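Local coordinates for exoenzyme S (PDB 1HE9), which is a type III-secreted bifunctional toxin whose GTPase-activating domain, the part described here, stimulates GTP hydrolysis by host GTPases, while another part ADP-ribosylates host proteins, at residues S20-L25 with D107-V112; Q7-T12 with A52-G57; G68-R73 with S114-L119. All blocks are in the same frame, centred on the assembly; numbering follows the deposited sequence.

Contact 1: S20-L25 with D107-V112; sequences SELATL and DQLHQV
L109 sends its CD1 methyl between two leucines of the segment 20-25: that carbon lies 4.0 Å from L25 CD2 and 4.1 Å from L22 CD2. L25 runs alongside L109, the two chains pointing the same way, whereas L22 meets L109 at a slant. All three side chains are buried, and this is the closely packed half of the contact. L22 goes on to touch A43, L44 and L47 of helix 43-57, and L25 reaches L30 of helix 27-33, so that the apolar patch merges with the interior of a helical bundle. In this GTPase-activating domain the segment 20-25, a short 3-10 turn and the loop after it, joins helix 9-17 to helix 27-33, and here it is laid against the N-terminal half of the long helix 101-130. The side chain of L22 is about 9 Å from that of R45, which has been seen to bind GDP, although none is bound to this chain.

At the next residue, H110, the chemistry becomes polar. Its CG is anti to its own carbonyl carbon (chi1 -66°), which carries the far edge of the imidazole up to the backbone of L25. H110 NE2 donates to L25 O over a short 2.6 Å with an N-H...O angle of 160°; the acceptor sits close to the ring plane, and the donor arrives in the carbonyl plane of L25. L22 O also lies at the ring edge, 3.4 Å from H110 CD2, while A23 O rests over one face, offset toward the rim. The backbone is thus fitted round the ring on two sides. Beyond the imidazole the packing opens toward solvent: A23 and T24 are exposed, their CB atoms directed away from helix 101-130, and a water spans the gap, donating to A23 O (3.1 Å) and to H110 O (3.2 Å).

Contact 2: Q7-T12 with A52-G57; sequences QALPMT and AGIRAG
A GxxxG pattern in helix 43-57 gives this helix-on-helix contact its character: G53 and G57, four residues apart, lie against L9 and T12 of helix 9-17. With no side chains on those two positions, the backbones come close, the CA atoms of L9 and G57 lying 5.7 Å apart and those of T12 and G53 6.0 Å apart. T12 has its CB pointing at the other helix, and its OG1 stands 3.7 Å from G53 C, over main chain. L9 meets the main chain near G57: its CG rests 3.9 Å from G57 O, and its CD2 methyl reaches I54, at 4.0 Å from I54 CA and 4.1 Å from I54 CG1.

I54, the one large side chain offered by 52-57 to this interface, has CG1 beside its backbone N (chi1 -64°), where L9 CD2 meets it together with I54 CA; L9 runs across it at about a right angle. V123 of helix 101-130 touches T12 and I54 together, and V127 of the same helix touches L9, which makes this a junction of three helices. The second subunit also borders 7-12: A8 packs against A8 of that subunit, and M11, a selenomethionine, against Q7 of the second subunit.

No hydrogen bond links the two segments. The hydroxyl of T12 makes a weak hydrogen bond to A50 O of helix 43-57, just before 52-57. G53 O, which borders L9 CD2, accepts from G57 N and is satisfied within its own helix; with no polar bond across, apolar fit is the main cohesion between the two segments.

Contact 3: G68-R73 with S114-L119; sequences GRLLER and SEVALL
Helices 68-72 and 114-119 run nearly antiparallel, their N-to-C directions 155° apart and their axes no nearer than 11.4 Å, a wide separation that is bridged by side chains alone. L70 and E115 span it at the centre, and R73, the first residue past the helix, reaches over to join them. The carboxylate of E115 and the guanidinium of R73 come from opposite directions and meet end-on in a two-pronged salt bridge: R73 NH1 to E115 OE2 at 2.7 Å, R73 NH2 to E115 OE1 at 2.9 Å. Both oxygens lie near the guanidinium plane, but the two flat groups are turned 38° against each other. OE1 uses its syn lone pair, whereas OE2 is met from above the carboxylate plane. A bend at chi3 of R73 (-50°) brings the otherwise extended chain round to this position.

L70 closes over the pair. Its CD1 methyl lies above one face of the R73 guanidinium, toward the rim, and 3.5 Å from E115 OE1, so apolar carbon shields one side of the charged pair and may strengthen it. The other methyl, CD2, faces V116 CG2 at 4.4 Å and L119 CD1 at 4.5 Å, a looser apolar layer. A second grip on E115 OE2 comes from Q111 NE2, one turn back on helix 101-130, which would help to fix the carboxylate.

L70 and L71 also pack on L51 of helix 43-57. Past R73 the chain enters the small antiparallel pair of strands 74-75 and 78-79, and backbone hydrogen bonds between R73 and L80 and between L71 and Q81 tie the helix end to the segment that follows this hairpin.

Along the chain the segments come as 7-12, 20-25, 52-57, 68-73, 107-112 and 114-119, so contact 1 interleaves with both of the others, while contact 2 closes before contact 3 opens. Contacts 1 and 2 lie on opposite sides of the domain's centre, their own centres about 21 Å apart. Contact 3 sits between, its centre about 11 Å from that of contact 1 and about 14 Å from that of contact 2, and touches both: R73 packs on V112, and L119 CD1 lies 4.0 Å from I54 CD1. Helix 101-130 carries contacts 1 and 3, and consecutive helices 43-57 and 61-72 carry contacts 2 and 3. These helices thus connect the domain's two ends through contact 3.

Contact 1: S20-L25 with D107-V112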
loop_
_atom_site.group_PDB
_atom_site.type_symbol
_atom_site.label_atom_id
_atom_site.label_comp_id
_atom_site.label_asym_id
_atom_site.label_seq_id
_atom_site.Cartn_x
_atom_site.Cartn_y
_atom_site.Cartn_z
ATOM N N SER A 20 13.974 -2.312 13.387
ATOM C CA SER A 20 15.366 -2.601 13.746
ATOM C C SER A 20 15.707 -3.037 15.164
ATOM O O SER A 20 16.578 -3.888 15.333
ATOM C CB SER A 20 16.296 -1.451 13.337
ATOM O OG SER A 20 15.934 -0.248 13.980
ATOM N N GLU A 21 15.045 -2.471 16.170
ATOM C CA GLU A 21 15.277 -2.845 17.569
ATOM C C GLU A 21 15.297 -4.386 17.786
ATOM O O GLU A 21 16.092 -4.918 18.601
ATOM C CB GLU A 21 14.172 -2.232 18.438
ATOM C CG GLU A 21 13.986 -2.944 19.775
ATOM C CD GLU A 21 12.954 -2.254 20.705
ATOM O OE1 GLU A 21 12.815 -2.688 21.882
ATOM O OE2 GLU A 21 12.289 -1.279 20.258
ATOM N N LEU A 22 14.410 -5.070 17.048
ATOM C CA LEU A 22 14.231 -6.516 17.101
ATOM C C LEU A 22 15.490 -7.276 16.763
ATOM O O LEU A 22 15.629 -8.411 17.153
ATOM C CB LEU A 22 13.110 -6.954 16.148
ATOM C CG LEU A 22 11.708 -6.480 16.526
ATOM C CD1 LEU A 22 10.733 -6.869 15.427
ATOM C CD2 LEU A 22 11.277 -7.087 17.855
ATOM N N ALA A 23 16.419 -6.648 16.062
ATOM C CA ALA A 23 17.630 -7.338 15.677
ATOM C C ALA A 23 18.571 -7.585 16.858
ATOM O O ALA A 23 19.503 -8.407 16.764
ATOM C CB ALA A 23 18.354 -6.543 14.560
ATOM N N THR A 24 18.355 -6.860 17.956
ATOM C CA THR A 24 19.184 -7.020 19.152
ATOM C C THR A 24 18.318 -7.085 20.425
ATOM O O THR A 24 18.836 -7.008 21.527
ATOM C CB THR A 24 20.203 -5.848 19.303
ATOM O OG1 THR A 24 19.503 -4.592 19.400
ATOM C CG2 THR A 24 21.158 -5.831 18.135
ATOM N N LEU A 25 16.999 -7.183 20.264
ATOM C CA LEU A 25 16.091 -7.267 21.404
ATOM C C LEU A 25 16.669 -8.267 22.373
ATOM O O LEU A 25 17.082 -9.354 21.963
ATOM C CB LEU A 25 14.706 -7.750 20.967
ATOM C CG LEU A 25 13.575 -7.736 22.009
ATOM C CD1 LEU A 25 13.526 -6.349 22.671
ATOM C CD2 LEU A 25 12.210 -8.067 21.339
ATOM N N ASP A 107 15.884 -15.189 20.438
ATOM C CA ASP A 107 16.812 -15.754 19.454
ATOM C C ASP A 107 16.138 -15.854 18.095
ATOM O O ASP A 107 16.779 -15.683 17.063
ATOM C CB ASP A 107 17.217 -17.117 19.934
ATOM C CG ASP A 107 17.796 -17.086 21.315
ATOM O OD1 ASP A 107 17.892 -15.966 21.947
ATOM O OD2 ASP A 107 18.081 -18.163 21.808
ATOM N N GLN A 108 14.843 -16.168 18.098
ATOM C CA GLN A 108 14.119 -16.393 16.869
ATOM C C GLN A 108 13.966 -15.076 16.176
ATOM O O GLN A 108 14.250 -15.000 14.991
ATOM C CB GLN A 108 12.759 -17.070 17.150
ATOM C CG GLN A 108 12.841 -18.604 17.331
ATOM C CD GLN A 108 11.755 -19.224 18.237
ATOM O OE1 GLN A 108 10.557 -18.952 18.133
ATOM N NE2 GLN A 108 12.198 -20.079 19.121
ATOM N N LEU A 109 13.556 -14.048 16.922
ATOM C CA LEU A 109 13.375 -12.715 16.373
ATOM C C LEU A 109 14.689 -12.163 15.769
ATOM O O LEU A 109 14.694 -11.436 14.746
ATOM C CB LEU A 109 12.808 -11.780 17.454
ATOM C CG LEU A 109 11.316 -11.974 17.777
ATOM C CD1 LEU A 109 10.959 -11.044 18.916
ATOM C CD2 LEU A 109 10.413 -11.689 16.536
ATOM N N HIS A 110 15.818 -12.541 16.362
ATOM C CA HIS A 110 17.099 -12.074 15.837
ATOM C C HIS A 110 17.313 -12.733 14.468
ATOM O O HIS A 110 17.776 -12.111 13.527
ATOM C CB HIS A 110 18.301 -12.466 16.756
ATOM C CG HIS A 110 18.338 -11.803 18.132
ATOM N ND1 HIS A 110 19.251 -12.164 19.077
ATOM C CD2 HIS A 110 17.566 -10.827 18.669
ATOM C CE1 HIS A 110 19.049 -11.429 20.180
ATOM N NE2 HIS A 110 18.044 -10.623 19.952
ATOM N N GLN A 111 17.011 -14.021 14.369
ATOM C CA GLN A 111 17.205 -14.766 13.113
ATOM C C GLN A 111 16.301 -14.143 12.011
ATOM O O GLN A 111 16.698 -13.975 10.877
ATOM C CB GLN A 111 16.857 -16.252 13.368
ATOM C CG GLN A 111 16.933 -17.175 12.126
ATOM C CD GLN A 111 18.249 -16.965 11.436
ATOM O OE1 GLN A 111 19.209 -16.591 12.106
ATOM N NE2 GLN A 111 18.315 -17.163 10.107
ATOM N N VAL A 112 15.080 -13.777 12.362
ATOM C CA VAL A 112 14.181 -13.161 11.400
ATOM C C VAL A 112 14.804 -11.908 10.802
ATOM O O VAL A 112 14.852 -11.768 9.577
ATOM C CB VAL A 112 12.848 -12.797 12.050
ATOM C CG1 VAL A 112 12.100 -11.799 11.171
ATOM C CG2 VAL A 112 12.048 -14.068 12.291
HETATM O O HOH W 1 19.649 -9.533 13.853
#

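Contact 2: Q7-T12 with A52-G57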
loop_
_atom_site.group_PDB
_atom_site.type_symbol
_atom_site.label_atom_id
_atom_site.label_comp_id
_atom_site.label_asym_id
_atom_site.label_seq_id
_atom_site.Cartn_x
_atom_site.Cartn_y
_atom_site.Cartn_z
ATOM N N GLN A 7 1.829 -0.873 -5.912
ATOM C CA GLN A 7 2.255 0.505 -5.866
ATOM C C GLN A 7 2.679 0.903 -4.463
ATOM O O GLN A 7 3.519 1.814 -4.278
ATOM C CB GLN A 7 1.244 1.420 -6.612
ATOM C CG GLN A 7 1.907 2.107 -7.821
ATOM C CD GLN A 7 1.889 1.259 -9.097
ATOM O OE1 GLN A 7 2.761 1.398 -9.949
ATOM N NE2 GLN A 7 0.902 0.386 -9.210
ATOM N N ALA A 8 2.223 0.166 -3.473
ATOM C CA ALA A 8 2.706 0.473 -2.131
ATOM C C ALA A 8 4.063 -0.237 -1.718
ATOM O O ALA A 8 4.599 0.020 -0.666
ATOM C CB ALA A 8 1.617 0.208 -1.095
ATOM N N LEU A 9 4.654 -1.080 -2.530
ATOM C CA LEU A 9 5.912 -1.723 -2.041
ATOM C C LEU A 9 6.817 -0.736 -1.321
ATOM O O LEU A 9 7.276 -1.029 -0.247
ATOM C CB LEU A 9 6.680 -2.302 -3.181
ATOM C CG LEU A 9 7.023 -3.771 -3.260
ATOM C CD1 LEU A 9 8.332 -3.838 -4.049
ATOM C CD2 LEU A 9 7.139 -4.431 -1.906
ATOM N N PRO A 10 7.029 0.477 -1.872
ATOM C CA PRO A 10 7.904 1.431 -1.170
ATOM C C PRO A 10 7.721 1.598 0.338
ATOM O O PRO A 10 8.692 1.730 1.046
ATOM C CB PRO A 10 7.631 2.751 -1.888
ATOM C CG PRO A 10 7.409 2.342 -3.293
ATOM C CD PRO A 10 6.492 1.097 -3.101
HETATM N N MSE A 11 6.483 1.683 0.809
HETATM C CA MSE A 11 6.156 1.862 2.240
HETATM C C MSE A 11 6.716 0.730 3.166
HETATM O O MSE A 11 6.896 0.884 4.388
HETATM C CB MSE A 11 4.623 1.882 2.394
HETATM C CG MSE A 11 3.812 3.034 1.739
HETATM SE SE MSE A 11 4.375 4.612 2.578
HETATM C CE MSE A 11 4.010 4.220 4.423
ATOM N N THR A 12 6.923 -0.416 2.541
ATOM C CA THR A 12 7.416 -1.653 3.113
ATOM C C THR A 12 8.765 -1.444 3.754
ATOM O O THR A 12 9.002 -1.924 4.851
ATOM C CB THR A 12 7.345 -2.655 1.918
ATOM O OG1 THR A 12 6.195 -3.481 2.073
ATOM C CG2 THR A 12 8.509 -3.335 1.659
ATOM N N ALA A 52 3.809 -8.433 5.301
ATOM C CA ALA A 52 2.548 -8.656 4.577
ATOM C C ALA A 52 2.531 -7.790 3.282
ATOM O O ALA A 52 2.057 -8.254 2.250
ATOM C CB ALA A 52 1.382 -8.304 5.438
ATOM N N GLY A 53 3.100 -6.577 3.302
ATOM C CA GLY A 53 3.093 -5.730 2.100
ATOM C C GLY A 53 4.028 -6.275 1.020
ATOM O O GLY A 53 3.781 -6.200 -0.200
ATOM N N ILE A 54 5.153 -6.810 1.450
ATOM C CA ILE A 54 6.009 -7.423 0.467
ATOM C C ILE A 54 5.320 -8.669 -0.086
ATOM O O ILE A 54 5.320 -8.884 -1.285
ATOM C CB ILE A 54 7.366 -7.792 1.067
ATOM C CG1 ILE A 54 8.084 -6.475 1.489
ATOM C CG2 ILE A 54 8.160 -8.617 0.049
ATOM C CD1 ILE A 54 9.286 -6.564 2.478
ATOM N N ARG A 55 4.698 -9.475 0.764
ATOM C CA ARG A 55 4.046 -10.699 0.286
ATOM C C ARG A 55 2.940 -10.436 -0.725
ATOM O O ARG A 55 2.797 -11.202 -1.670
ATOM C CB ARG A 55 3.486 -11.470 1.466
ATOM C CG ARG A 55 2.665 -12.768 1.120
ATOM C CD ARG A 55 1.793 -13.136 2.327
ATOM N NE ARG A 55 1.916 -14.582 2.529
ATOM C CZ ARG A 55 1.621 -15.297 3.626
ATOM N NH1 ARG A 55 1.145 -14.711 4.732
ATOM N NH2 ARG A 55 1.798 -16.639 3.608
ATOM N N ALA A 56 2.180 -9.357 -0.536
ATOM C CA ALA A 56 1.104 -8.978 -1.460
ATOM C C ALA A 56 1.585 -8.153 -2.651
ATOM O O ALA A 56 1.164 -8.382 -3.791
ATOM C CB ALA A 56 0.024 -8.186 -0.707
ATOM N N GLY A 57 2.505 -7.233 -2.397
ATOM C CA GLY A 57 2.910 -6.336 -3.455
ATOM C C GLY A 57 4.150 -6.551 -4.276
ATOM O O GLY A 57 4.353 -5.784 -5.224
#

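Contact 3: G68-R73 with S114-L119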
loop_
_atom_site.group_PDB
_atom_site.type_symbol
_atom_site.label_atom_id
_atom_site.label_comp_id
_atom_site.label_asym_id
_atom_site.label_seq_id
_atom_site.Cartn_x
_atom_site.Cartn_y
_atom_site.Cartn_z
ATOM N N GLY A 68 6.366 -14.461 3.131
ATOM C CA GLY A 68 5.351 -15.355 3.695
ATOM C C GLY A 68 5.948 -16.334 4.727
ATOM O O GLY A 68 5.398 -16.519 5.816
ATOM N N ARG A 69 7.081 -16.963 4.400
ATOM C CA ARG A 69 7.742 -17.866 5.353
ATOM C C ARG A 69 7.917 -17.068 6.672
ATOM O O ARG A 69 7.458 -17.486 7.713
ATOM C CB ARG A 69 9.132 -18.271 4.873
ATOM C CG ARG A 69 9.223 -19.137 3.658
ATOM C CD ARG A 69 10.573 -19.969 3.595
ATOM N NE ARG A 69 10.297 -21.083 2.673
ATOM C CZ ARG A 69 10.718 -21.208 1.405
ATOM N NH1 ARG A 69 10.335 -22.265 0.669
ATOM N NH2 ARG A 69 11.568 -20.330 0.870
ATOM N N LEU A 70 8.545 -15.903 6.619
ATOM C CA LEU A 70 8.745 -15.107 7.811
ATOM C C LEU A 70 7.476 -14.741 8.566
ATOM O O LEU A 70 7.477 -14.750 9.784
ATOM C CB LEU A 70 9.492 -13.876 7.416
ATOM C CG LEU A 70 10.999 -13.770 7.451
ATOM C CD1 LEU A 70 11.686 -15.079 7.694
ATOM C CD2 LEU A 70 11.415 -13.077 6.253
ATOM N N LEU A 71 6.375 -14.435 7.893
ATOM C CA LEU A 71 5.147 -14.101 8.653
ATOM C C LEU A 71 4.541 -15.309 9.356
ATOM O O LEU A 71 3.851 -15.204 10.354
ATOM C CB LEU A 71 4.070 -13.536 7.732
ATOM C CG LEU A 71 4.132 -12.053 7.443
ATOM C CD1 LEU A 71 3.275 -11.753 6.219
ATOM C CD2 LEU A 71 3.703 -11.294 8.687
ATOM N N GLU A 72 4.755 -16.471 8.777
ATOM C CA GLU A 72 4.204 -17.683 9.339
ATOM C C GLU A 72 5.128 -18.364 10.338
ATOM O O GLU A 72 4.674 -19.233 11.048
ATOM C CB GLU A 72 3.886 -18.694 8.229
ATOM C CG GLU A 72 2.811 -18.274 7.270
ATOM C CD GLU A 72 1.409 -18.371 7.830
ATOM O OE1 GLU A 72 1.176 -18.926 8.921
ATOM O OE2 GLU A 72 0.504 -17.891 7.145
ATOM N N ARG A 73 6.413 -18.009 10.368
ATOM C CA ARG A 73 7.386 -18.632 11.272
ATOM C C ARG A 73 6.951 -18.494 12.720
ATOM O O ARG A 73 6.578 -17.420 13.145
ATOM C CB ARG A 73 8.742 -17.983 11.100
ATOM C CG ARG A 73 9.758 -18.530 12.050
ATOM C CD ARG A 73 11.114 -18.228 11.555
ATOM N NE ARG A 73 11.336 -18.583 10.160
ATOM C CZ ARG A 73 12.409 -18.168 9.514
ATOM N NH1 ARG A 73 13.264 -17.421 10.203
ATOM N NH2 ARG A 73 12.602 -18.453 8.225
ATOM N N SER A 114 17.904 -11.035 10.509
ATOM C CA SER A 114 19.015 -11.224 9.554
ATOM C C SER A 114 18.515 -11.721 8.171
ATOM O O SER A 114 19.082 -11.403 7.130
ATOM C CB SER A 114 20.067 -12.159 10.116
ATOM O OG SER A 114 19.434 -13.310 10.581
ATOM N N GLU A 115 17.455 -12.512 8.162
ATOM C CA GLU A 115 16.853 -12.914 6.901
ATOM C C GLU A 115 16.176 -11.630 6.305
ATOM O O GLU A 115 16.256 -11.383 5.091
ATOM C CB GLU A 115 15.833 -14.011 7.174
ATOM C CG GLU A 115 16.477 -15.418 7.334
ATOM C CD GLU A 115 15.461 -16.491 7.700
ATOM O OE1 GLU A 115 14.582 -16.825 6.880
ATOM O OE2 GLU A 115 15.517 -17.005 8.833
ATOM N N VAL A 116 15.543 -10.800 7.155
ATOM C CA VAL A 116 14.897 -9.536 6.698
ATOM C C VAL A 116 15.903 -8.650 5.989
ATOM O O VAL A 116 15.591 -8.025 4.981
ATOM C CB VAL A 116 14.259 -8.745 7.875
ATOM C CG1 VAL A 116 14.122 -7.217 7.541
ATOM C CG2 VAL A 116 12.902 -9.427 8.245
ATOM N N ALA A 117 17.140 -8.670 6.477
ATOM C CA ALA A 117 18.193 -7.881 5.857
ATOM C C ALA A 117 18.465 -8.378 4.454
ATOM O O ALA A 117 18.813 -7.594 3.599
ATOM C CB ALA A 117 19.480 -7.880 6.693
ATOM N N LEU A 118 18.310 -9.661 4.172
ATOM C CA LEU A 118 18.526 -10.048 2.789
ATOM C C LEU A 118 17.311 -9.644 1.996
ATOM O O LEU A 118 17.436 -9.061 0.931
ATOM C CB LEU A 118 18.695 -11.537 2.645
ATOM C CG LEU A 118 20.032 -12.001 3.202
ATOM C CD1 LEU A 118 20.013 -13.531 3.299
ATOM C CD2 LEU A 118 21.178 -11.455 2.319
ATOM N N LEU A 119 16.140 -9.998 2.510
ATOM C CA LEU A 119 14.883 -9.644 1.885
ATOM C C LEU A 119 14.905 -8.168 1.470
ATOM O O LEU A 119 14.581 -7.843 0.314
ATOM C CB LEU A 119 13.742 -9.813 2.873
ATOM C CG LEU A 119 12.488 -10.450 2.306
ATOM C CD1 LEU A 119 11.331 -9.891 3.084
ATOM C CD2 LEU A 119 12.372 -10.273 0.793
#